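Local coordinates for PhnB protein (Bacillus cereus, PDB 3OMS), which is of unestablished activity but belongs to the PhnB-like branch of the glyoxalase superfamily and is putatively assigned as a 3-demethylubiquinone-9 3-methyltransferase, at residues A[11-16]-A[64-69]; A[26-31]-A[57-62]; A[83-88]-A[128-133]. All blocks are in the same frame, centred on the assembly; numbering follows the deposited sequence.

From the N terminus, strand 11-17 leads into helix 21-29, and the chain then builds strands 37-42 and 54-61 before 64-70 returns beside the first strand. Contact 1 closes that whole loop. Contact 2 is nested inside it, setting the C-terminal end of helix 21-29 against strand 54-61 of the same sheet. Contact 3 comes later in series and closes the second beta-alpha-beta-beta-beta unit, pairing 83-89 with 131-136, with helix 92-103 and strands 107-111 and 121-125 in the intervening chain. The two halves meet where Leu15 and Phe66 of contact 1 pack on Val130 and Leu85 of contact 3, and where Tyr28 of contact 2 meets Trp132. All three contacts touch the second subunit.

Contact 1 (A[11-16]-A[64-69]); sequences ITTFLM and QEFMCI
Phe14 and Met67 pair in register, as do Leu15 with Cys68 and Met16 with Ile69, joining the first and last strands of a beta-alpha-beta-beta-beta unit, the module of the glyoxalase fold. The short segments run parallel, 23° apart. Their backbone bonds are Met67 N to Thr13 O, Leu15 N to Met67 O (2.8 Å) and Ile69 N to Leu15 O.

The face carrying Phe14, Met16, Met67 and Ile69 holds most of the side-chain contact. Phe14 has CG anti to its backbone N (chi1 -173°), and its ring meets two residues of the partner strand. Selenomethionine Met67 follows the CD1-CE1 side: its CB is 3.7 Å from Phe14 CD1, and a bend at the last torsion brings CE to 3.7 Å from Phe14 CE1. The Met67 SE sits at the ring edge, 5.3 Å from the Phe14 centroid, a Met-aromatic contact. Ile69 takes the far end: CG2 is 3.5 Å from Phe14 CZ, while the CG1-CD1 branch lies beside Phe14 CE2, with CD1 in the ring plane, and alongside Met16, CG1 being 3.8 Å from Met16 CG.

The Thr12 side chain crosses that of Met67 at about a right angle, its CG2, anti to the backbone N, meeting Met67 CG. Thr13 and Phe66 point the same way on the other face, with Thr13 CB 3.7 Å from Phe66 CE1. Strand 11-17 is the outermost of its sheet within the chain, but residues 11-15 pair antiparallel with a strand of the second subunit, and Thr13 OG1 bonds Thr13 OG1 of that subunit. At the Thr13-Glu65 end of the pairing a water accepts from Thr13 N and donates to Glu65 O, its oxygen lying over one face of the Phe66 ring, offset toward the rim.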
loop_
_atom_site.group_PDB
_atom_site.type_symbol
_atom_site.label_atom_id
_atom_site.label_comp_id
_atom_site.label_asym_id
_atom_site.label_seq_id
_atom_site.Cartn_x
_atom_site.Cartn_y
_atom_site.Cartn_z
ATOM N N ILE A 11 9.972 4.876 2.170
ATOM C CA ILE A 11 8.608 4.386 2.379
ATOM C C ILE A 11 8.460 3.002 1.745
ATOM O O ILE A 11 8.753 2.766 0.528
ATOM C CB ILE A 11 7.594 5.357 1.838
ATOM C CG1 ILE A 11 7.769 6.728 2.510
ATOM C CG2 ILE A 11 6.162 4.775 1.979
ATOM C CD1 ILE A 11 7.019 7.727 1.885
ATOM N N THR A 12 8.099 2.061 2.607
ATOM C CA THR A 12 7.946 0.682 2.238
ATOM C C THR A 12 6.518 0.225 2.479
ATOM O O THR A 12 5.990 0.348 3.596
ATOM C CB THR A 12 8.883 -0.225 3.015
ATOM O OG1 THR A 12 10.207 0.196 2.762
ATOM C CG2 THR A 12 8.770 -1.631 2.566
ATOM N N THR A 13 5.895 -0.288 1.446
ATOM C CA THR A 13 4.548 -0.828 1.592
ATOM C C THR A 13 4.588 -2.159 2.379
ATOM O O THR A 13 5.435 -3.014 2.111
ATOM C CB THR A 13 3.872 -0.917 0.165
ATOM O OG1 THR A 13 3.819 0.426 -0.338
ATOM C CG2 THR A 13 2.469 -1.523 0.296
ATOM N N PHE A 14 3.690 -2.299 3.378
ATOM C CA PHE A 14 3.798 -3.250 4.476
ATOM C C PHE A 14 2.444 -3.976 4.571
ATOM O O PHE A 14 1.363 -3.350 4.777
ATOM C CB PHE A 14 4.075 -2.509 5.767
ATOM C CG PHE A 14 4.379 -3.367 6.986
ATOM C CD1 PHE A 14 5.642 -3.319 7.576
ATOM C CD2 PHE A 14 3.374 -4.111 7.625
ATOM C CE1 PHE A 14 5.929 -4.039 8.712
ATOM C CE2 PHE A 14 3.661 -4.821 8.772
ATOM C CZ PHE A 14 4.970 -4.759 9.314
ATOM N N LEU A 15 2.494 -5.294 4.381
ATOM C CA LEU A 15 1.299 -6.112 4.356
ATOM C C LEU A 15 1.192 -6.983 5.619
ATOM O O LEU A 15 2.117 -7.726 5.970
ATOM C CB LEU A 15 1.285 -6.963 3.073
ATOM C CG LEU A 15 1.010 -6.289 1.718
ATOM C CD1 LEU A 15 2.083 -5.273 1.245
ATOM C CD2 LEU A 15 0.827 -7.393 0.652
HETATM N N MSE A 16 0.040 -6.887 6.309
HETATM C CA MSE A 16 -0.218 -7.670 7.462
HETATM C C MSE A 16 -1.265 -8.760 7.170
HETATM O O MSE A 16 -2.453 -8.457 6.942
HETATM C CB MSE A 16 -0.696 -6.761 8.595
HETATM C CG MSE A 16 -0.950 -7.482 9.903
HETATM SE SE MSE A 16 -1.251 -6.241 11.383
HETATM C CE MSE A 16 -2.871 -5.500 10.710
ATOM N N GLN A 64 11.842 -3.520 -5.905
ATOM C CA GLN A 64 11.254 -2.655 -4.876
ATOM C C GLN A 64 10.993 -3.473 -3.626
ATOM O O GLN A 64 10.411 -4.524 -3.709
ATOM C CB GLN A 64 9.938 -2.045 -5.363
ATOM C CG GLN A 64 9.227 -1.140 -4.345
ATOM C CD GLN A 64 7.908 -0.556 -4.874
ATOM O OE1 GLN A 64 7.557 -0.741 -6.043
ATOM N NE2 GLN A 64 7.155 0.109 -3.997
ATOM N N GLU A 65 11.422 -2.980 -2.484
ATOM C CA GLU A 65 11.229 -3.710 -1.241
ATOM C C GLU A 65 9.805 -3.550 -0.750
ATOM O O GLU A 65 9.252 -2.440 -0.810
ATOM C CB GLU A 65 12.179 -3.261 -0.130
ATOM C CG GLU A 65 13.611 -3.740 -0.269
ATOM C CD GLU A 65 14.563 -3.079 0.746
ATOM O OE1 GLU A 65 14.118 -2.665 1.850
ATOM O OE2 GLU A 65 15.766 -2.952 0.428
ATOM N N PHE A 66 9.256 -4.662 -0.281
ATOM C CA PHE A 66 7.992 -4.779 0.445
ATOM C C PHE A 66 8.271 -5.500 1.757
ATOM O O PHE A 66 9.257 -6.228 1.873
ATOM C CB PHE A 66 6.967 -5.519 -0.394
ATOM C CG PHE A 66 6.528 -4.725 -1.588
ATOM C CD1 PHE A 66 5.351 -3.938 -1.526
ATOM C CD2 PHE A 66 7.315 -4.658 -2.717
ATOM C CE1 PHE A 66 4.985 -3.165 -2.577
ATOM C CE2 PHE A 66 6.942 -3.870 -3.801
ATOM C CZ PHE A 66 5.783 -3.113 -3.736
HETATM N N MSE A 67 7.443 -5.245 2.769
HETATM C CA MSE A 67 7.507 -5.957 4.009
HETATM C C MSE A 67 6.192 -6.661 4.286
HETATM O O MSE A 67 5.086 -6.205 3.878
HETATM C CB MSE A 67 7.853 -4.989 5.125
HETATM C CG MSE A 67 9.241 -4.437 5.040
HETATM SE SE MSE A 67 9.419 -2.880 6.179
HETATM C CE MSE A 67 9.520 -3.763 7.859
ATOM N N CYS A 68 6.273 -7.780 5.012
ATOM C CA CYS A 68 5.045 -8.411 5.528
ATOM C C CYS A 68 5.286 -9.059 6.851
ATOM O O CYS A 68 6.424 -9.287 7.264
ATOM C CB CYS A 68 4.455 -9.412 4.505
ATOM S SG CYS A 68 5.519 -10.849 4.185
ATOM N N ILE A 69 4.177 -9.284 7.571
ATOM C CA ILE A 69 4.159 -10.053 8.781
ATOM C C ILE A 69 2.916 -10.944 8.810
ATOM O O ILE A 69 1.963 -10.675 8.082
ATOM C CB ILE A 69 4.106 -9.170 10.057
ATOM C CG1 ILE A 69 2.732 -8.467 10.184
ATOM C CG2 ILE A 69 5.267 -8.159 10.124
ATOM C CD1 ILE A 69 2.566 -7.605 11.419
HETATM O O HOH W 1 12.496 -1.245 2.996
HETATM O O HOH W 2 7.211 -0.689 -1.052
#

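Contact 2 (A[26-31]-A[57-62]); sequences NFYTSL and ATFTLN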
loop_
_atom_site.group_PDB
_atom_site.type_symbol
_atom_site.label_atom_id
_atom_site.label_comp_id
_atom_site.label_asym_id
_atom_site.label_seq_id
_atom_site.Cartn_x
_atom_site.Cartn_y
_atom_site.Cartn_z
ATOM N N ASN A 26 5.912 -16.032 -1.328
ATOM C CA ASN A 26 6.390 -16.981 -2.329
ATOM C C ASN A 26 5.606 -16.854 -3.642
ATOM O O ASN A 26 6.182 -16.913 -4.739
ATOM C CB ASN A 26 6.404 -18.418 -1.754
ATOM C CG ASN A 26 7.654 -18.670 -0.876
ATOM O OD1 ASN A 26 8.741 -18.775 -1.380
ATOM N ND2 ASN A 26 7.483 -18.727 0.401
ATOM N N PHE A 27 4.302 -16.631 -3.530
ATOM C CA PHE A 27 3.442 -16.439 -4.710
ATOM C C PHE A 27 3.803 -15.173 -5.434
ATOM O O PHE A 27 4.077 -15.211 -6.641
ATOM C CB PHE A 27 1.975 -16.418 -4.274
ATOM C CG PHE A 27 0.998 -16.144 -5.393
ATOM C CD1 PHE A 27 0.995 -16.917 -6.544
ATOM C CD2 PHE A 27 0.035 -15.157 -5.245
ATOM C CE1 PHE A 27 0.044 -16.696 -7.560
ATOM C CE2 PHE A 27 -0.911 -14.932 -6.228
ATOM C CZ PHE A 27 -0.909 -15.685 -7.380
ATOM N N TYR A 28 3.903 -14.055 -4.707
ATOM C CA TYR A 28 4.137 -12.748 -5.360
ATOM C C TYR A 28 5.496 -12.681 -6.043
ATOM O O TYR A 28 5.630 -12.184 -7.157
ATOM C CB TYR A 28 4.031 -11.602 -4.358
ATOM C CG TYR A 28 2.658 -11.452 -3.733
ATOM C CD1 TYR A 28 1.477 -11.876 -4.397
ATOM C CD2 TYR A 28 2.524 -10.855 -2.499
ATOM C CE1 TYR A 28 0.254 -11.709 -3.794
ATOM C CE2 TYR A 28 1.342 -10.720 -1.891
ATOM C CZ TYR A 28 0.187 -11.135 -2.533
ATOM O OH TYR A 28 -0.983 -10.906 -1.870
ATOM N N THR A 29 6.516 -13.200 -5.383
ATOM C CA THR A 29 7.843 -13.121 -5.947
ATOM C C THR A 29 7.976 -14.014 -7.200
ATOM O O THR A 29 8.910 -13.850 -7.958
ATOM C CB THR A 29 8.947 -13.473 -4.952
ATOM O OG1 THR A 29 8.703 -14.761 -4.422
ATOM C CG2 THR A 29 9.034 -12.472 -3.804
ATOM N N SER A 30 7.043 -14.931 -7.431
ATOM C CA SER A 30 7.045 -15.730 -8.673
ATOM C C SER A 30 6.441 -15.028 -9.907
ATOM O O SER A 30 6.563 -15.541 -11.044
ATOM C CB SER A 30 6.285 -17.040 -8.439
ATOM O OG SER A 30 4.859 -16.864 -8.542
ATOM N N LEU A 31 5.822 -13.865 -9.717
ATOM C CA LEU A 31 5.009 -13.237 -10.746
ATOM C C LEU A 31 5.752 -12.203 -11.549
ATOM O O LEU A 31 5.316 -11.837 -12.636
ATOM C CB LEU A 31 3.806 -12.525 -10.106
ATOM C CG LEU A 31 2.832 -13.405 -9.330
ATOM C CD1 LEU A 31 1.722 -12.524 -8.771
ATOM C CD2 LEU A 31 2.278 -14.502 -10.218
ATOM N N ALA A 57 9.175 -10.277 7.498
ATOM C CA ALA A 57 9.858 -10.661 6.257
ATOM C C ALA A 57 9.938 -9.467 5.316
ATOM O O ALA A 57 9.016 -8.617 5.280
ATOM C CB ALA A 57 9.135 -11.845 5.575
ATOM N N THR A 58 11.044 -9.404 4.562
ATOM C CA THR A 58 11.272 -8.394 3.524
ATOM C C THR A 58 11.466 -9.122 2.229
ATOM O O THR A 58 12.145 -10.138 2.175
ATOM C CB THR A 58 12.497 -7.538 3.809
ATOM O OG1 THR A 58 12.275 -6.810 5.018
ATOM C CG2 THR A 58 12.864 -6.574 2.620
ATOM N N PHE A 59 10.827 -8.623 1.170
ATOM C CA PHE A 59 10.986 -9.198 -0.163
ATOM C C PHE A 59 10.964 -8.109 -1.178
ATOM O O PHE A 59 10.479 -7.000 -0.896
ATOM C CB PHE A 59 9.892 -10.215 -0.468
ATOM C CG PHE A 59 8.497 -9.674 -0.435
ATOM C CD1 PHE A 59 7.743 -9.537 -1.624
ATOM C CD2 PHE A 59 7.858 -9.413 0.793
ATOM C CE1 PHE A 59 6.416 -9.097 -1.586
ATOM C CE2 PHE A 59 6.530 -8.934 0.813
ATOM C CZ PHE A 59 5.813 -8.783 -0.380
ATOM N N THR A 60 11.449 -8.401 -2.385
ATOM C CA THR A 60 11.396 -7.420 -3.447
ATOM C C THR A 60 10.381 -7.875 -4.527
ATOM O O THR A 60 10.170 -9.066 -4.742
ATOM C CB THR A 60 12.744 -7.201 -4.095
ATOM O OG1 THR A 60 13.234 -8.471 -4.592
ATOM C CG2 THR A 60 13.723 -6.558 -3.123
ATOM N N LEU A 61 9.727 -6.892 -5.149
ATOM C CA LEU A 61 8.996 -7.090 -6.374
ATOM C C LEU A 61 9.592 -6.142 -7.398
ATOM O O LEU A 61 9.573 -4.902 -7.233
ATOM C CB LEU A 61 7.501 -6.848 -6.137
ATOM C CG LEU A 61 6.733 -7.712 -5.114
ATOM C CD1 LEU A 61 5.264 -7.254 -4.996
ATOM C CD2 LEU A 61 6.827 -9.252 -5.404
ATOM N N ASN A 62 10.214 -6.726 -8.418
ATOM C CA ASN A 62 10.984 -5.982 -9.401
ATOM C C ASN A 62 11.928 -5.008 -8.759
ATOM O O ASN A 62 11.992 -3.852 -9.172
ATOM C CB ASN A 62 10.042 -5.244 -10.359
ATOM C CG ASN A 62 10.699 -4.862 -11.702
ATOM O OD1 ASN A 62 10.721 -3.685 -12.063
ATOM N ND2 ASN A 62 11.238 -5.837 -12.428
#
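Tyr28 and Thr29, toward the C-terminal end of helix 21-29, meet Phe59 and Leu61 of strand 54-61 in a small apolar interface of 186 Å². No hydrogen bond crosses it, so the evidence for the contact is packing alone.

Methyl groups make the closer contacts. Leu61 CD2 reaches the helix backbone, 3.6 Å from Tyr28 O, and also lies 3.8 Å from Tyr28 CB; the end of the leucine comes nearer the helix than its base. Thr29 meets the strand chiefly through its methyl: CG2 is 3.9 Å from Phe59 CD1, the two side chains crossing obliquely, and 3.7 Å from Thr60 O. Its hydroxyl is engaged within the helix, with Met25 O.

Of the aromatic contacts, Tyr28 with Phe59 is loose, Phe59 CE1 lying near the plane of the tyrosine ring at its edge, 4.4 Å from Tyr28 CD2. Leu61 CD2 in turn sits in the plane of the Phe59 ring, at its edge.

Within segment 26-31, Ser30 OG donates to Phe27 O at 2.6 Å, on a carbonyl lone pair, and Ser30 N shares that acceptor.

Within the sheet, Phe59 and Leu61 also touch Cys68 and Phe66 of strand 64-70, respectively. Toward the second half of the chain, the Tyr28 ring meets Trp132 edge-to-face and its hydroxyl bonds Asp126, while Phe27 packs on Leu102 of helix 92-103.

Contact 3 (A[83-88]-A[128-133]); sequences MSLYVT and YGVSWQ
Gln133 and Ser84 make the side-chain hydrogen bond of this pairing: Gln133 NE2 donates to Ser84 OG at 3.0 Å, with an angle of 159° at the hydrogen and the acceptor only 3° out of the amide plane. Three backbone bonds run beside it, Val87 N to Gln133 O (2.7 Å), Gln133 N to Leu85 O (2.8 Å) and Leu85 N to Ser131 O (2.9 Å), and a water spans Met83 O and Ser131 N where the pairing begins.

The amide's other end faces an aromatic edge: Gln133 OE1 lies 3.6 Å from Tyr86 CD1, near the ring plane, with the amide and ring planes almost perpendicular.

On the opposite face, Leu85 CD1 sits over the six-membered ring of Trp132, 3.8 Å from its centroid, a CH-pi contact. Val87 CG2 meets the indole edge instead, 3.6 Å from Trp132 CE3. Asp126 accepts from Trp132 NE1, and residues 83-87 pair antiparallel with a strand of the second subunit, extending the sheet across the interface.

Strand 83-89, outermost within this chain, pairs parallel with 131-136, as the 1-4-3-2 order of the beta-alpha-beta-beta-beta module repeated in the glyoxalase fold requires.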
loop_
_atom_site.group_PDB
_atom_site.type_symbol
_atom_site.label_atom_id
_atom_site.label_comp_id
_atom_site.label_asym_id
_atom_site.label_seq_id
_atom_site.Cartn_x
_atom_site.Cartn_y
_atom_site.Cartn_z
HETATM N N MSE A 83 -6.439 0.817 -0.602
HETATM C CA MSE A 83 -5.003 0.864 -0.947
HETATM C C MSE A 83 -4.688 -0.360 -1.747
HETATM O O MSE A 83 -4.841 -1.499 -1.230
HETATM C CB MSE A 83 -4.097 0.942 0.271
HETATM C CG MSE A 83 -2.650 1.357 -0.164
HETATM SE SE MSE A 83 -1.478 1.409 1.352
HETATM C CE MSE A 83 -2.398 2.835 2.374
ATOM N N SER A 84 -4.335 -0.119 -3.020
ATOM C CA SER A 84 -4.046 -1.175 -3.996
ATOM C C SER A 84 -2.628 -1.050 -4.604
ATOM O O SER A 84 -1.932 -0.013 -4.470
ATOM C CB SER A 84 -5.089 -1.183 -5.110
ATOM O OG SER A 84 -5.126 0.052 -5.813
ATOM N N LEU A 85 -2.216 -2.139 -5.232
ATOM C CA LEU A 85 -0.945 -2.205 -5.926
ATOM C C LEU A 85 -1.175 -2.124 -7.445
ATOM O O LEU A 85 -1.795 -3.003 -8.038
ATOM C CB LEU A 85 -0.206 -3.474 -5.523
ATOM C CG LEU A 85 0.083 -3.608 -4.016
ATOM C CD1 LEU A 85 0.730 -5.003 -3.766
ATOM C CD2 LEU A 85 0.951 -2.497 -3.486
ATOM N N TYR A 86 -0.698 -1.040 -8.029
ATOM C CA TYR A 86 -0.924 -0.717 -9.406
ATOM C C TYR A 86 0.306 -1.158 -10.191
ATOM O O TYR A 86 1.417 -0.617 -9.982
ATOM C CB TYR A 86 -1.161 0.767 -9.506
ATOM C CG TYR A 86 -1.545 1.309 -10.838
ATOM C CD1 TYR A 86 -2.878 1.473 -11.180
ATOM C CD2 TYR A 86 -0.565 1.687 -11.775
ATOM C CE1 TYR A 86 -3.237 1.997 -12.426
ATOM C CE2 TYR A 86 -0.937 2.233 -13.009
ATOM C CZ TYR A 86 -2.268 2.343 -13.321
ATOM O OH TYR A 86 -2.625 2.881 -14.520
ATOM N N VAL A 87 0.087 -2.119 -11.092
ATOM C CA VAL A 87 1.182 -2.722 -11.838
ATOM C C VAL A 87 1.181 -2.283 -13.283
ATOM O O VAL A 87 0.186 -2.394 -13.962
ATOM C CB VAL A 87 1.131 -4.261 -11.825
ATOM C CG1 VAL A 87 2.477 -4.840 -12.487
ATOM C CG2 VAL A 87 0.974 -4.810 -10.398
ATOM N N THR A 88 2.302 -1.784 -13.771
ATOM C CA THR A 88 2.378 -1.428 -15.179
ATOM C C THR A 88 3.239 -2.504 -15.865
ATOM O O THR A 88 4.317 -2.814 -15.427
ATOM C CB THR A 88 2.882 0.001 -15.393
ATOM O OG1 THR A 88 4.276 0.042 -15.091
ATOM C CG2 THR A 88 2.101 0.990 -14.502
ATOM N N TYR A 128 -5.704 -13.736 -1.281
ATOM C CA TYR A 128 -5.430 -13.275 0.080
ATOM C C TYR A 128 -6.216 -12.038 0.438
ATOM O O TYR A 128 -6.133 -11.566 1.569
ATOM C CB TYR A 128 -3.900 -13.044 0.252
ATOM C CG TYR A 128 -3.072 -14.243 -0.143
ATOM C CD1 TYR A 128 -3.037 -15.376 0.660
ATOM C CD2 TYR A 128 -2.377 -14.279 -1.353
ATOM C CE1 TYR A 128 -2.329 -16.499 0.290
ATOM C CE2 TYR A 128 -1.684 -15.366 -1.711
ATOM C CZ TYR A 128 -1.655 -16.484 -0.896
ATOM O OH TYR A 128 -0.954 -17.602 -1.289
ATOM N N GLY A 129 -6.916 -11.450 -0.534
ATOM C CA GLY A 129 -7.654 -10.239 -0.345
ATOM C C GLY A 129 -6.920 -8.960 -0.738
ATOM O O GLY A 129 -7.515 -7.866 -0.683
ATOM N N VAL A 130 -5.674 -9.087 -1.176
ATOM C CA VAL A 130 -4.855 -7.946 -1.584
ATOM C C VAL A 130 -5.300 -7.437 -2.958
ATOM O O VAL A 130 -5.528 -8.253 -3.877
ATOM C CB VAL A 130 -3.355 -8.286 -1.645
ATOM C CG1 VAL A 130 -2.530 -7.068 -2.252
ATOM C CG2 VAL A 130 -2.869 -8.632 -0.249
ATOM N N SER A 131 -5.519 -6.123 -3.073
ATOM C CA SER A 131 -6.090 -5.540 -4.310
ATOM C C SER A 131 -4.976 -5.107 -5.275
ATOM O O SER A 131 -4.028 -4.328 -4.909
ATOM C CB SER A 131 -6.945 -4.356 -3.971
ATOM O OG SER A 131 -7.859 -4.016 -4.998
ATOM N N TRP A 132 -5.118 -5.583 -6.510
ATOM C CA TRP A 132 -4.167 -5.331 -7.582
ATOM C C TRP A 132 -4.856 -4.732 -8.817
ATOM O O TRP A 132 -5.937 -5.201 -9.267
ATOM C CB TRP A 132 -3.540 -6.636 -8.016
ATOM C CG TRP A 132 -2.708 -7.365 -7.026
ATOM C CD1 TRP A 132 -3.151 -8.242 -6.097
ATOM C CD2 TRP A 132 -1.276 -7.337 -6.906
ATOM N NE1 TRP A 132 -2.098 -8.777 -5.408
ATOM C CE2 TRP A 132 -0.932 -8.222 -5.865
ATOM C CE3 TRP A 132 -0.260 -6.662 -7.581
ATOM C CZ2 TRP A 132 0.394 -8.465 -5.482
ATOM C CZ3 TRP A 132 1.058 -6.863 -7.170
ATOM C CH2 TRP A 132 1.374 -7.783 -6.144
ATOM N N GLN A 133 -4.207 -3.704 -9.380
ATOM C CA GLN A 133 -4.633 -3.120 -10.647
ATOM C C GLN A 133 -3.500 -3.370 -11.612
ATOM O O GLN A 133 -2.307 -3.273 -11.274
ATOM C CB GLN A 133 -4.860 -1.606 -10.583
ATOM C CG GLN A 133 -5.991 -1.165 -9.653
ATOM C CD GLN A 133 -6.149 0.332 -9.665
ATOM O OE1 GLN A 133 -6.423 0.933 -10.710
ATOM N NE2 GLN A 133 -5.951 0.960 -8.503
HETATM O O HOH W 3 -5.554 -4.171 -0.941
#